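Local coordinates for putative ferritin-like diiron-carboxylate protein TM1526 (Thermotoga maritima, PDB 1VJX) that is of unknown function but probably belongs to the ferritin-like diiron-carboxylate family, for which metal binding and oxidoreductase activity are generally assumed, at residues A[53-58]-A[140-145]; A[20-25]-A[116-121]; A[32-37]-A[47-52]; A[107-112]-A[147-152]. One frame throughout, in Å; residues are numbered along the deposited sequence. Where two conformers were deposited one is given.

Contact 1 of 4, residues A[53-58]-A[140-145]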
# COMPACT_ATOMS: atom_id res chain seq x y z
N ASP A 53 -1.55 9.92 -5.48
CA ASP A 53 -0.32 10.26 -6.17
C ASP A 53 0.87 9.65 -5.46
O ASP A 53 1.79 9.18 -6.09
CB ASP A 53 -0.13 11.78 -6.23
CG ASP A 53 0.71 12.24 -7.45
OD1 ASP A 53 0.28 12.03 -8.62
OD2 ASP A 53 1.81 12.84 -7.32
N GLN A 54 0.86 9.67 -4.12
CA GLN A 54 1.94 9.06 -3.34
C GLN A 54 2.06 7.57 -3.59
O GLN A 54 3.17 7.05 -3.78
CB GLN A 54 1.74 9.35 -1.84
CG GLN A 54 2.01 10.81 -1.52
CD GLN A 54 1.50 11.27 -0.18
OE1 GLN A 54 1.33 10.48 0.75
NE2 GLN A 54 1.26 12.56 -0.07
N GLU A 55 0.91 6.89 -3.56
CA GLU A 55 0.85 5.45 -3.86
C GLU A 55 1.36 5.14 -5.27
O GLU A 55 2.06 4.14 -5.47
CB GLU A 55 -0.57 4.92 -3.76
CG GLU A 55 -1.20 4.97 -2.40
CD GLU A 55 -0.57 4.03 -1.40
OE1 GLU A 55 0.41 4.44 -0.74
OE2 GLU A 55 -1.07 2.89 -1.25
N ARG A 56 0.98 5.98 -6.22
CA ARG A 56 1.51 5.94 -7.60
C ARG A 56 3.04 5.86 -7.62
O ARG A 56 3.63 4.87 -8.10
CB ARG A 56 1.04 7.17 -8.36
CG ARG A 56 1.38 7.16 -9.86
CD ARG A 56 1.06 8.49 -10.58
NE ARG A 56 1.69 9.62 -9.89
CZ ARG A 56 2.95 10.02 -10.06
NH1 ARG A 56 3.76 9.40 -10.92
NH2 ARG A 56 3.42 11.06 -9.38
N ILE A 57 3.68 6.89 -7.05
CA ILE A 57 5.14 6.99 -7.01
C ILE A 57 5.79 5.75 -6.39
O ILE A 57 6.81 5.28 -6.89
CB ILE A 57 5.56 8.27 -6.26
CG1 ILE A 57 5.33 9.48 -7.16
CG2 ILE A 57 7.03 8.23 -5.80
CD1 ILE A 57 5.35 10.80 -6.38
N HIS A 58 5.18 5.24 -5.33
CA HIS A 58 5.62 4.02 -4.66
C HIS A 58 5.61 2.83 -5.57
O HIS A 58 6.57 2.06 -5.55
CB HIS A 58 4.72 3.71 -3.47
CG HIS A 58 4.90 4.66 -2.33
ND1 HIS A 58 3.98 4.79 -1.32
CD2 HIS A 58 5.91 5.51 -2.05
CE1 HIS A 58 4.42 5.69 -0.46
NE2 HIS A 58 5.58 6.15 -0.89
N ASP A 140 7.91 4.38 5.90
CA ASP A 140 7.73 5.63 6.62
C ASP A 140 6.64 6.48 6.03
O ASP A 140 5.83 7.00 6.75
CB ASP A 140 9.02 6.42 6.65
CG ASP A 140 10.05 5.82 7.56
OD1 ASP A 140 9.66 5.18 8.59
OD2 ASP A 140 11.30 6.00 7.35
N GLN A 141 6.59 6.61 4.71
CA GLN A 141 5.52 7.37 4.06
C GLN A 141 4.18 6.67 4.20
O GLN A 141 3.16 7.30 4.36
CB GLN A 141 5.87 7.62 2.58
CG GLN A 141 6.83 8.80 2.39
CD GLN A 141 7.72 8.77 1.10
OE1 GLN A 141 7.55 7.94 0.22
NE2 GLN A 141 8.69 9.68 1.06
N GLU A 142 4.17 5.34 4.13
CA GLU A 142 2.94 4.56 4.29
C GLU A 142 2.41 4.74 5.70
O GLU A 142 1.21 4.78 5.89
CB GLU A 142 3.17 3.09 3.99
CG GLU A 142 3.40 2.78 2.51
CD GLU A 142 2.21 3.09 1.62
OE1 GLU A 142 1.09 3.28 2.17
OE2 GLU A 142 2.40 3.13 0.36
N LYS A 143 3.32 4.84 6.67
CA LYS A 143 2.94 4.97 8.07
C LYS A 143 2.40 6.36 8.38
O LYS A 143 1.60 6.53 9.29
CB LYS A 143 4.11 4.68 8.98
CG LYS A 143 4.52 3.22 9.14
CD LYS A 143 5.45 3.08 10.38
CE LYS A 143 6.88 3.56 10.09
NZ LYS A 143 7.42 4.23 11.24
N GLU A 144 2.85 7.36 7.62
CA GLU A 144 2.22 8.70 7.60
C GLU A 144 0.83 8.73 6.92
O GLU A 144 -0.00 9.53 7.30
CB GLU A 144 3.12 9.71 6.90
CG GLU A 144 4.37 10.11 7.67
CD GLU A 144 4.06 10.79 8.97
OE1 GLU A 144 2.98 11.44 9.08
OE2 GLU A 144 4.90 10.65 9.88
N HIS A 145 0.61 7.89 5.90
CA HIS A 145 -0.71 7.80 5.28
C HIS A 145 -1.64 7.32 6.33
O HIS A 145 -2.73 7.85 6.50
CB HIS A 145 -0.75 6.77 4.15
CG HIS A 145 -0.03 7.18 2.91
ND1 HIS A 145 -0.23 6.55 1.69
CD2 HIS A 145 0.88 8.16 2.70
CE1 HIS A 145 0.54 7.12 0.79
NE2 HIS A 145 1.22 8.10 1.37

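Contact 2 of 4, residues A[20-25]-A[116-121]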
# COMPACT_ATOMS: atom_id res chain seq x y z
N THR A 20 6.06 -8.32 -6.36
CA THR A 20 4.89 -8.33 -7.23
C THR A 20 3.65 -7.99 -6.39
O THR A 20 2.80 -7.23 -6.80
CB THR A 20 4.72 -9.70 -7.86
OG1 THR A 20 5.88 -10.04 -8.68
CG2 THR A 20 3.58 -9.66 -8.86
N VAL A 21 3.58 -8.57 -5.20
CA VAL A 21 2.48 -8.35 -4.30
C VAL A 21 2.46 -6.86 -3.93
O VAL A 21 1.43 -6.24 -4.01
CB VAL A 21 2.58 -9.28 -3.06
CG1 VAL A 21 1.68 -8.79 -1.95
CG2 VAL A 21 2.18 -10.71 -3.43
N ALA A 22 3.64 -6.30 -3.61
CA ALA A 22 3.78 -4.91 -3.17
C ALA A 22 3.45 -3.93 -4.27
O ALA A 22 2.86 -2.88 -4.03
CB ALA A 22 5.19 -4.66 -2.65
N ILE A 23 3.80 -4.31 -5.50
CA ILE A 23 3.50 -3.46 -6.62
C ILE A 23 1.99 -3.34 -6.72
O ILE A 23 1.46 -2.25 -6.94
CB ILE A 23 4.08 -4.04 -7.85
CG1 ILE A 23 5.60 -3.90 -7.84
CG2 ILE A 23 3.49 -3.38 -9.14
CD1 ILE A 23 6.27 -4.72 -8.98
N ARG A 24 1.28 -4.46 -6.56
CA ARG A 24 -0.16 -4.44 -6.78
C ARG A 24 -0.91 -3.68 -5.68
O ARG A 24 -1.88 -2.98 -5.98
CB ARG A 24 -0.70 -5.85 -6.97
CG ARG A 24 -0.35 -6.40 -8.25
CD ARG A 24 -0.45 -7.90 -8.34
NE ARG A 24 0.13 -8.42 -9.61
CZ ARG A 24 -0.49 -9.24 -10.48
NH1 ARG A 24 -1.75 -9.63 -10.30
NH2 ARG A 24 0.15 -9.66 -11.57
N LEU A 25 -0.42 -3.77 -4.44
CA LEU A 25 -1.00 -3.08 -3.32
C LEU A 25 -0.89 -1.56 -3.52
O LEU A 25 -1.87 -0.85 -3.29
CB LEU A 25 -0.37 -3.52 -1.98
CG LEU A 25 -0.61 -4.99 -1.56
CD1 LEU A 25 0.04 -5.31 -0.19
CD2 LEU A 25 -2.08 -5.37 -1.53
N ILE A 116 1.22 -2.55 5.16
CA ILE A 116 2.43 -2.18 5.92
C ILE A 116 3.22 -3.41 6.38
O ILE A 116 4.46 -3.45 6.25
CB ILE A 116 2.08 -1.20 7.04
CG1 ILE A 116 1.74 0.14 6.38
CG2 ILE A 116 3.24 -1.01 8.03
CD1 ILE A 116 1.20 1.19 7.30
N ILE A 117 2.51 -4.42 6.88
CA ILE A 117 3.12 -5.67 7.29
C ILE A 117 3.88 -6.24 6.13
O ILE A 117 5.03 -6.68 6.26
CB ILE A 117 2.08 -6.69 7.81
CG1 ILE A 117 1.40 -6.17 9.06
CG2 ILE A 117 2.72 -8.05 8.09
CD1 ILE A 117 0.58 -7.16 9.82
N LEU A 118 3.25 -6.21 4.96
CA LEU A 118 3.86 -6.80 3.78
C LEU A 118 5.13 -6.06 3.34
O LEU A 118 6.12 -6.66 2.90
CB LEU A 118 2.90 -6.91 2.62
CG LEU A 118 3.72 -7.35 1.36
CD1 LEU A 118 3.68 -8.86 1.15
CD2 LEU A 118 3.32 -6.60 0.18
N TYR A 119 5.09 -4.74 3.35
CA TYR A 119 6.30 -4.03 2.99
C TYR A 119 7.42 -4.26 4.01
O TYR A 119 8.57 -4.24 3.61
CB TYR A 119 6.08 -2.52 2.83
CG TYR A 119 4.91 -2.13 1.95
CD1 TYR A 119 4.68 -2.76 0.74
CD2 TYR A 119 4.01 -1.13 2.38
CE1 TYR A 119 3.59 -2.42 -0.05
CE2 TYR A 119 2.91 -0.80 1.60
CZ TYR A 119 2.72 -1.45 0.38
OH TYR A 119 1.64 -1.12 -0.38
N TYR A 120 7.10 -4.43 5.30
CA TYR A 120 8.11 -4.82 6.26
C TYR A 120 8.71 -6.20 5.88
O TYR A 120 9.92 -6.39 5.90
CB TYR A 120 7.57 -4.82 7.71
CG TYR A 120 7.64 -3.46 8.43
CD1 TYR A 120 8.87 -2.82 8.64
CD2 TYR A 120 6.50 -2.84 8.94
CE1 TYR A 120 8.95 -1.57 9.31
CE2 TYR A 120 6.58 -1.56 9.64
CZ TYR A 120 7.81 -0.94 9.80
OH TYR A 120 7.93 0.28 10.46
N GLU A 121 7.86 -7.13 5.46
CA GLU A 121 8.30 -8.47 5.11
C GLU A 121 9.30 -8.42 4.01
O GLU A 121 10.35 -9.05 4.12
CB GLU A 121 7.10 -9.37 4.78
CG GLU A 121 6.36 -9.78 6.06
CD GLU A 121 5.01 -10.46 5.84
OE1 GLU A 121 4.38 -10.23 4.79
OE2 GLU A 121 4.58 -11.23 6.73

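Contact 3 of 4, residues A[32-37]-A[47-52]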
# COMPACT_ATOMS: atom_id res chain seq x y z
N PHE A 32 -8.02 3.05 -5.39
CA PHE A 32 -8.90 3.21 -4.23
C PHE A 32 -9.01 4.70 -3.86
O PHE A 32 -10.09 5.29 -3.94
CB PHE A 32 -8.34 2.39 -3.09
CG PHE A 32 -9.22 2.33 -1.86
CD1 PHE A 32 -10.50 1.81 -1.92
CD2 PHE A 32 -8.71 2.71 -0.63
CE1 PHE A 32 -11.29 1.74 -0.77
CE2 PHE A 32 -9.48 2.63 0.51
CZ PHE A 32 -10.77 2.15 0.45
N TYR A 33 -7.87 5.33 -3.54
CA TYR A 33 -7.87 6.70 -3.02
C TYR A 33 -8.39 7.71 -4.06
O TYR A 33 -9.09 8.67 -3.71
CB TYR A 33 -6.49 7.11 -2.47
CG TYR A 33 -6.04 6.33 -1.24
CD1 TYR A 33 -6.87 6.18 -0.13
CD2 TYR A 33 -4.76 5.78 -1.17
CE1 TYR A 33 -6.46 5.48 1.00
CE2 TYR A 33 -4.32 5.09 -0.05
CZ TYR A 33 -5.17 4.93 1.03
OH TYR A 33 -4.73 4.24 2.15
N ARG A 34 -8.07 7.47 -5.33
CA ARG A 34 -8.51 8.35 -6.39
C ARG A 34 -10.04 8.20 -6.60
O ARG A 34 -10.74 9.20 -6.71
CB ARG A 34 -7.73 8.07 -7.69
CG ARG A 34 -7.58 9.29 -8.57
CD ARG A 34 -6.84 9.05 -9.88
NE ARG A 34 -5.39 8.91 -9.73
CZ ARG A 34 -4.55 9.92 -9.52
NH1 ARG A 34 -5.00 11.16 -9.37
NH2 ARG A 34 -3.24 9.67 -9.44
N GLU A 35 -10.52 6.96 -6.62
CA GLU A 35 -11.96 6.67 -6.65
C GLU A 35 -12.70 7.18 -5.40
O GLU A 35 -13.82 7.68 -5.51
CB GLU A 35 -12.22 5.16 -6.85
CG GLU A 35 -11.95 4.66 -8.27
CD GLU A 35 -11.96 3.13 -8.44
OE1 GLU A 35 -11.17 2.42 -7.76
OE2 GLU A 35 -12.73 2.63 -9.27
N LEU A 36 -12.09 7.05 -4.22
CA LEU A 36 -12.71 7.57 -3.00
C LEU A 36 -12.92 9.07 -3.08
O LEU A 36 -13.90 9.61 -2.52
CB LEU A 36 -11.86 7.27 -1.76
CG LEU A 36 -11.85 5.87 -1.13
CD1 LEU A 36 -11.02 5.96 0.14
CD2 LEU A 36 -13.24 5.36 -0.80
N SER A 37 -11.99 9.75 -3.75
CA SER A 37 -12.04 11.21 -3.86
C SER A 37 -13.28 11.68 -4.62
O SER A 37 -13.62 12.85 -4.58
CB SER A 37 -10.77 11.73 -4.52
OG SER A 37 -10.82 11.57 -5.92
N THR A 47 -6.94 15.34 0.06
CA THR A 47 -6.15 14.38 0.80
C THR A 47 -6.10 13.07 0.04
O THR A 47 -5.04 12.56 -0.27
CB THR A 47 -6.71 14.20 2.25
OG1 THR A 47 -6.11 15.19 3.10
CG2 THR A 47 -6.25 12.89 2.87
N PHE A 48 -7.27 12.53 -0.27
CA PHE A 48 -7.35 11.26 -0.94
C PHE A 48 -6.57 11.31 -2.25
O PHE A 48 -6.00 10.32 -2.65
CB PHE A 48 -8.81 10.88 -1.22
CG PHE A 48 -9.55 10.40 -0.01
CD1 PHE A 48 -8.98 9.48 0.84
CD2 PHE A 48 -10.81 10.86 0.26
CE1 PHE A 48 -9.67 9.04 1.97
CE2 PHE A 48 -11.50 10.42 1.39
CZ PHE A 48 -10.92 9.50 2.23
N LEU A 49 -6.55 12.45 -2.92
CA LEU A 49 -5.84 12.55 -4.19
C LEU A 49 -4.33 12.56 -3.97
O LEU A 49 -3.58 12.00 -4.77
CB LEU A 49 -6.29 13.76 -5.00
CG LEU A 49 -7.67 13.63 -5.65
CD1 LEU A 49 -8.19 15.00 -6.15
CD2 LEU A 49 -7.66 12.61 -6.80
N GLU A 50 -3.89 13.23 -2.90
CA GLU A 50 -2.47 13.23 -2.54
C GLU A 50 -2.04 11.81 -2.25
O GLU A 50 -1.03 11.35 -2.77
CB GLU A 50 -2.20 14.12 -1.33
CG GLU A 50 -1.82 15.54 -1.74
CD GLU A 50 -2.17 16.60 -0.68
OE1 GLU A 50 -2.20 16.24 0.53
OE2 GLU A 50 -2.41 17.79 -1.07
N LEU A 51 -2.83 11.12 -1.43
CA LEU A 51 -2.56 9.73 -1.07
C LEU A 51 -2.44 8.88 -2.32
O LEU A 51 -1.54 8.07 -2.40
CB LEU A 51 -3.64 9.19 -0.10
CG LEU A 51 -3.70 9.83 1.29
CD1 LEU A 51 -4.75 9.18 2.18
CD2 LEU A 51 -2.38 9.72 1.97
N ALA A 52 -3.31 9.11 -3.30
CA ALA A 52 -3.28 8.41 -4.59
C ALA A 52 -2.00 8.66 -5.39
O ALA A 52 -1.41 7.73 -5.90
CB ALA A 52 -4.51 8.77 -5.43

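Contact 4 of 4, residues A[107-112]-A[147-152]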
# COMPACT_ATOMS: atom_id res chain seq x y z
N ILE A 107 -12.15 0.84 6.13
CA ILE A 107 -11.59 -0.06 5.11
C ILE A 107 -10.13 0.34 4.76
O ILE A 107 -9.25 -0.51 4.73
CB ILE A 107 -12.51 -0.07 3.86
CG1 ILE A 107 -13.88 -0.66 4.22
CG2 ILE A 107 -11.85 -0.86 2.73
CD1 ILE A 107 -15.00 -0.34 3.22
N ALA A 108 -9.90 1.63 4.55
CA ALA A 108 -8.59 2.16 4.21
C ALA A 108 -7.60 1.80 5.26
O ALA A 108 -6.49 1.46 4.96
CB ALA A 108 -8.65 3.66 4.09
N ILE A 109 -8.00 1.95 6.52
CA ILE A 109 -7.09 1.78 7.65
C ILE A 109 -6.71 0.31 7.74
O ILE A 109 -5.56 -0.03 7.95
CB ILE A 109 -7.74 2.30 8.92
CG1 ILE A 109 -7.70 3.83 8.90
CG2 ILE A 109 -7.03 1.76 10.15
CD1 ILE A 109 -8.64 4.51 9.86
N SER A 110 -7.70 -0.54 7.51
CA SER A 110 -7.50 -1.97 7.66
C SER A 110 -6.61 -2.55 6.58
O SER A 110 -5.75 -3.35 6.90
CB SER A 110 -8.85 -2.70 7.72
OG SER A 110 -8.64 -4.09 7.60
N VAL A 111 -6.80 -2.15 5.31
CA VAL A 111 -5.92 -2.62 4.25
C VAL A 111 -4.55 -1.96 4.29
O VAL A 111 -3.56 -2.57 3.91
CB VAL A 111 -6.51 -2.52 2.80
CG1 VAL A 111 -7.94 -3.08 2.72
CG2 VAL A 111 -6.48 -1.12 2.31
N GLU A 112 -4.48 -0.70 4.72
CA GLU A 112 -3.20 -0.05 4.86
C GLU A 112 -2.31 -0.81 5.89
O GLU A 112 -1.16 -1.12 5.63
CB GLU A 112 -3.39 1.41 5.28
CG GLU A 112 -2.10 2.20 5.45
CD GLU A 112 -1.26 2.20 4.17
OE1 GLU A 112 -1.82 2.03 3.07
OE2 GLU A 112 -0.02 2.39 4.28
N ARG A 147 -1.36 7.39 9.68
CA ARG A 147 -1.58 8.43 10.68
C ARG A 147 -2.63 9.43 10.20
O ARG A 147 -3.47 9.91 10.99
CB ARG A 147 -0.27 9.15 10.94
CG ARG A 147 -0.35 10.32 11.90
CD ARG A 147 0.70 11.36 11.60
NE ARG A 147 0.38 12.07 10.34
CZ ARG A 147 -0.48 13.09 10.27
NH1 ARG A 147 -1.12 13.49 11.36
NH2 ARG A 147 -0.72 13.69 9.12
N LYS A 148 -2.57 9.77 8.90
CA LYS A 148 -3.52 10.73 8.32
C LYS A 148 -4.91 10.14 8.29
O LYS A 148 -5.87 10.81 8.66
CB LYS A 148 -3.11 11.15 6.92
CG LYS A 148 -4.04 12.17 6.28
CD LYS A 148 -3.94 13.52 6.93
CE LYS A 148 -5.07 14.44 6.62
NZ LYS A 148 -4.95 15.67 7.50
N LEU A 149 -5.02 8.88 7.89
CA LEU A 149 -6.29 8.16 7.95
C LEU A 149 -6.88 8.10 9.38
O LEU A 149 -8.08 8.26 9.56
CB LEU A 149 -6.13 6.74 7.37
CG LEU A 149 -5.74 6.59 5.89
CD1 LEU A 149 -5.54 5.14 5.51
CD2 LEU A 149 -6.77 7.20 4.97
N LEU A 150 -6.06 7.88 10.39
CA LEU A 150 -6.55 7.83 11.77
C LEU A 150 -6.94 9.23 12.29
O LEU A 150 -7.88 9.37 13.09
CB LEU A 150 -5.49 7.16 12.66
CG LEU A 150 -5.24 5.68 12.36
CD1 LEU A 150 -3.91 5.18 12.98
CD2 LEU A 150 -6.43 4.81 12.86
N GLU A 151 -6.21 10.24 11.82
CA GLU A 151 -6.51 11.65 12.11
C GLU A 151 -7.88 12.05 11.54
O GLU A 151 -8.68 12.65 12.23
CB GLU A 151 -5.37 12.54 11.55
CG GLU A 151 -5.58 14.05 11.68
CD GLU A 151 -4.32 14.84 11.35
OE1 GLU A 151 -4.06 15.14 10.16
OE2 GLU A 151 -3.55 15.16 12.30
N MSE A 152 -8.14 11.70 10.28
CA MSE A 152 -9.44 11.91 9.66
C MSE A 152 -10.55 11.13 10.37
O MSE A 152 -11.63 11.68 10.60
CB MSE A 152 -9.39 11.53 8.17
CG MSE A 152 -8.58 12.48 7.32
SE MSE A 152 -8.32 11.80 5.50
CE MSE A 152 -10.09 12.18 4.71

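Contact 1 of 4, residues A[53-58]-A[140-145]
Helices 43-68 and 129-156 of a ferritin-like four-helix bundle face each other here, and each segment carries an ExxH sequence, E55 to H58 and E142 to H145, the signature through which rubrerythrin-family proteins supply diiron ligands. The short axes run antiparallel at 159° and come no closer than 11.3 Å, so long side chains have to bridge the gap. H58, with CG anti to its carbonyl carbon, sends its ring across and uses both nitrogens. NE2 donates to Q141 OE1 over 2.9 Å with an N-H...O angle of 165°, arriving on a lone pair of the amide oxygen; ring and amide planes are nearly coplanar, 11° apart. ND1 meets E142 OE2 tip to tip at 2.8 Å, a weak bond because the angle is bent, and also bonds E26. If both nitrogens donate, the ring would be positively charged, a state the crowded carboxylates would be expected to favour. Replacing H58 by an alanine would probably leave the Q141 amide and the E142 carboxylate without their common cross-helix donor. E55 and E142 cross obliquely with their carboxylate planes steeply turned. E55 OE1 lies 2.6 Å from E142 OE2, so one acid probably holds a proton. Such clustering is consistent with a site built for metal. The H145 ring is near parallel to that of H58 but slid aside, centroids 5.9 Å apart. It passes Q54 in the opposite direction, bringing H145 NE2 to 2.5 Å from Q54 OE1.

Contact 2 of 4, residues A[20-25]-A[116-121]
Aliphatic packing carries most of this antiparallel pairing of helices 15-36 and 101-125, whose short axes approach to 10.1 Å. L118 is its hub. With CG anti to the backbone N (chi1 172°), the side chain points across the interface, and its CD2 methyl meets three residues of the facing segment. L118 CD2 is 3.5 Å from V21 CG1, tighter than usual van der Waals contact, and equally close, at 3.5 Å, to L25 CD1. A22 CB, on the side of Y119, comes within 3.9 Å of L118 CD2. The chi2 of L118, 95°, departs from a staggered value, which fits this crowding. The aromatic contribution is Y119. Its ring presents an edge to A22, with CE1 3.8 Å from A22 CB, and its far end reaches along the neighbouring helix so that Y119 OH lies 3.5 Å from L25 CB. No hydrogen bond links the two segments. The small A22, nearest to Y119 in CA register, lets the ring lie close to the backbone of its helix. Beyond the pair, Y119 meets the F62 ring of helix 43-68 and touches E26 and E142. The pair is part of the apolar core of a ferritin-like four-helix bundle, beside the carboxylates E26 and E142.

Contact 3 of 4, residues A[32-37]-A[47-52]
The first helical hairpin of the bundle, helix 15-36 followed after a short turn by helix 43-68, is closed by this contact. The short axes lie 7.6 Å apart at 159°, close enough for backbone and side-chain atoms to mesh: Y33 CB sits 3.3 Å from F48 O, while F48 CB lies the same 3.3 Å from Y33 O. The two aromatic side chains cross at about a right angle, meeting through Y33 CD1 and F48 CD1. A leucine lies over one face of each ring. L51 CB forms a CH-pi contact over Y33, 4.1 Å from the ring centroid and 24° off its normal. L36 CD1 does the same over F48 at 4.2 Å, and this methyl also lies over a face of F32. In this antiparallel pair of the ferritin-like fold, the small A52 faces Y33 and R34, and its CB lies 4.2 Å above the centre of the R34 guanidinium. R34, which has CG anti to the backbone N and bends at chi3 to reach that place in the conformer given, is solvent-exposed; its CG also packs on L49 CD2. S37 also meets helix 43-68; its OG donates a very short bond to R34 O, 2.5 Å, on a carbonyl lone pair. That turns the hydroxyl back along its own chain, although OG still lies 3.4 Å from L49 CD2. Farther in, Y33 touches L149 of helix 129-156 and L51 touches H145.

Contact 4 of 4, residues A[107-112]-A[147-152]
L149 of helix 129-156 is the residue most covered in this contact, and three residues of helix 101-125 touch it. L149 CB rests 3.6 Å from I109 CG1, the two side chains sliding past each other in opposite directions. Its CD1 methyl turns to A108, whose CB is 3.7 Å away, and more loosely to E112 CB at 4.3 Å. I109 reaches further: with CG1 anti to the carbonyl carbon and an extended chi2 (163°), it puts CD1 3.7 Å from L150 CD2 and 3.8 Å from L149 O. A glycine in place of I109 removes the CG1 and CD1 that touch L149 and L150, and would probably loosen the packing at this rim. No hydrogen bond crosses between the segments, and the short axes, antiparallel at 155°, stay 9.7 Å apart. In the next shell, the carboxylate of E112 extends toward E142, its CG anti to the backbone N. R147, K148 and E151 form a salt-bridge network along their own helix: K148 NZ donates to the anti lone pair of E151 OE1 over 2.9 Å, and R147 adds a weak bond to the other oxygen. Around the pair, A108 and L149 touch F32 and Y33 of helix 15-36, respectively, while M152, a selenomethionine, packs on I44, T47 and F48 of helix 43-68, so that all four long helices of the bundle meet here.

How the contacts relate
All four contacts are buried within one antiparallel bundle, and each joins a different pair of its long helices. Contact 1, its centre about 7 Å from that of the chain, is polar, holding histidines and glutamates. Contact 2, equally central, is apolar, as are contacts 3 and 4 farther out, where R34 and L150 mark the exposed rims. Contact 3 is much the most extensive, with 449 Å² buried against 218 to 274 Å² for the others. E142 of contact 1 packs by its CG on Y119 of contact 2, and E142 OE1 lies 2.5 Å from E112 OE2 of contact 4. Contacts 3 and 4 meet through T47 and M152, whereas contacts 2 and 3 share helix 15-36 without touching.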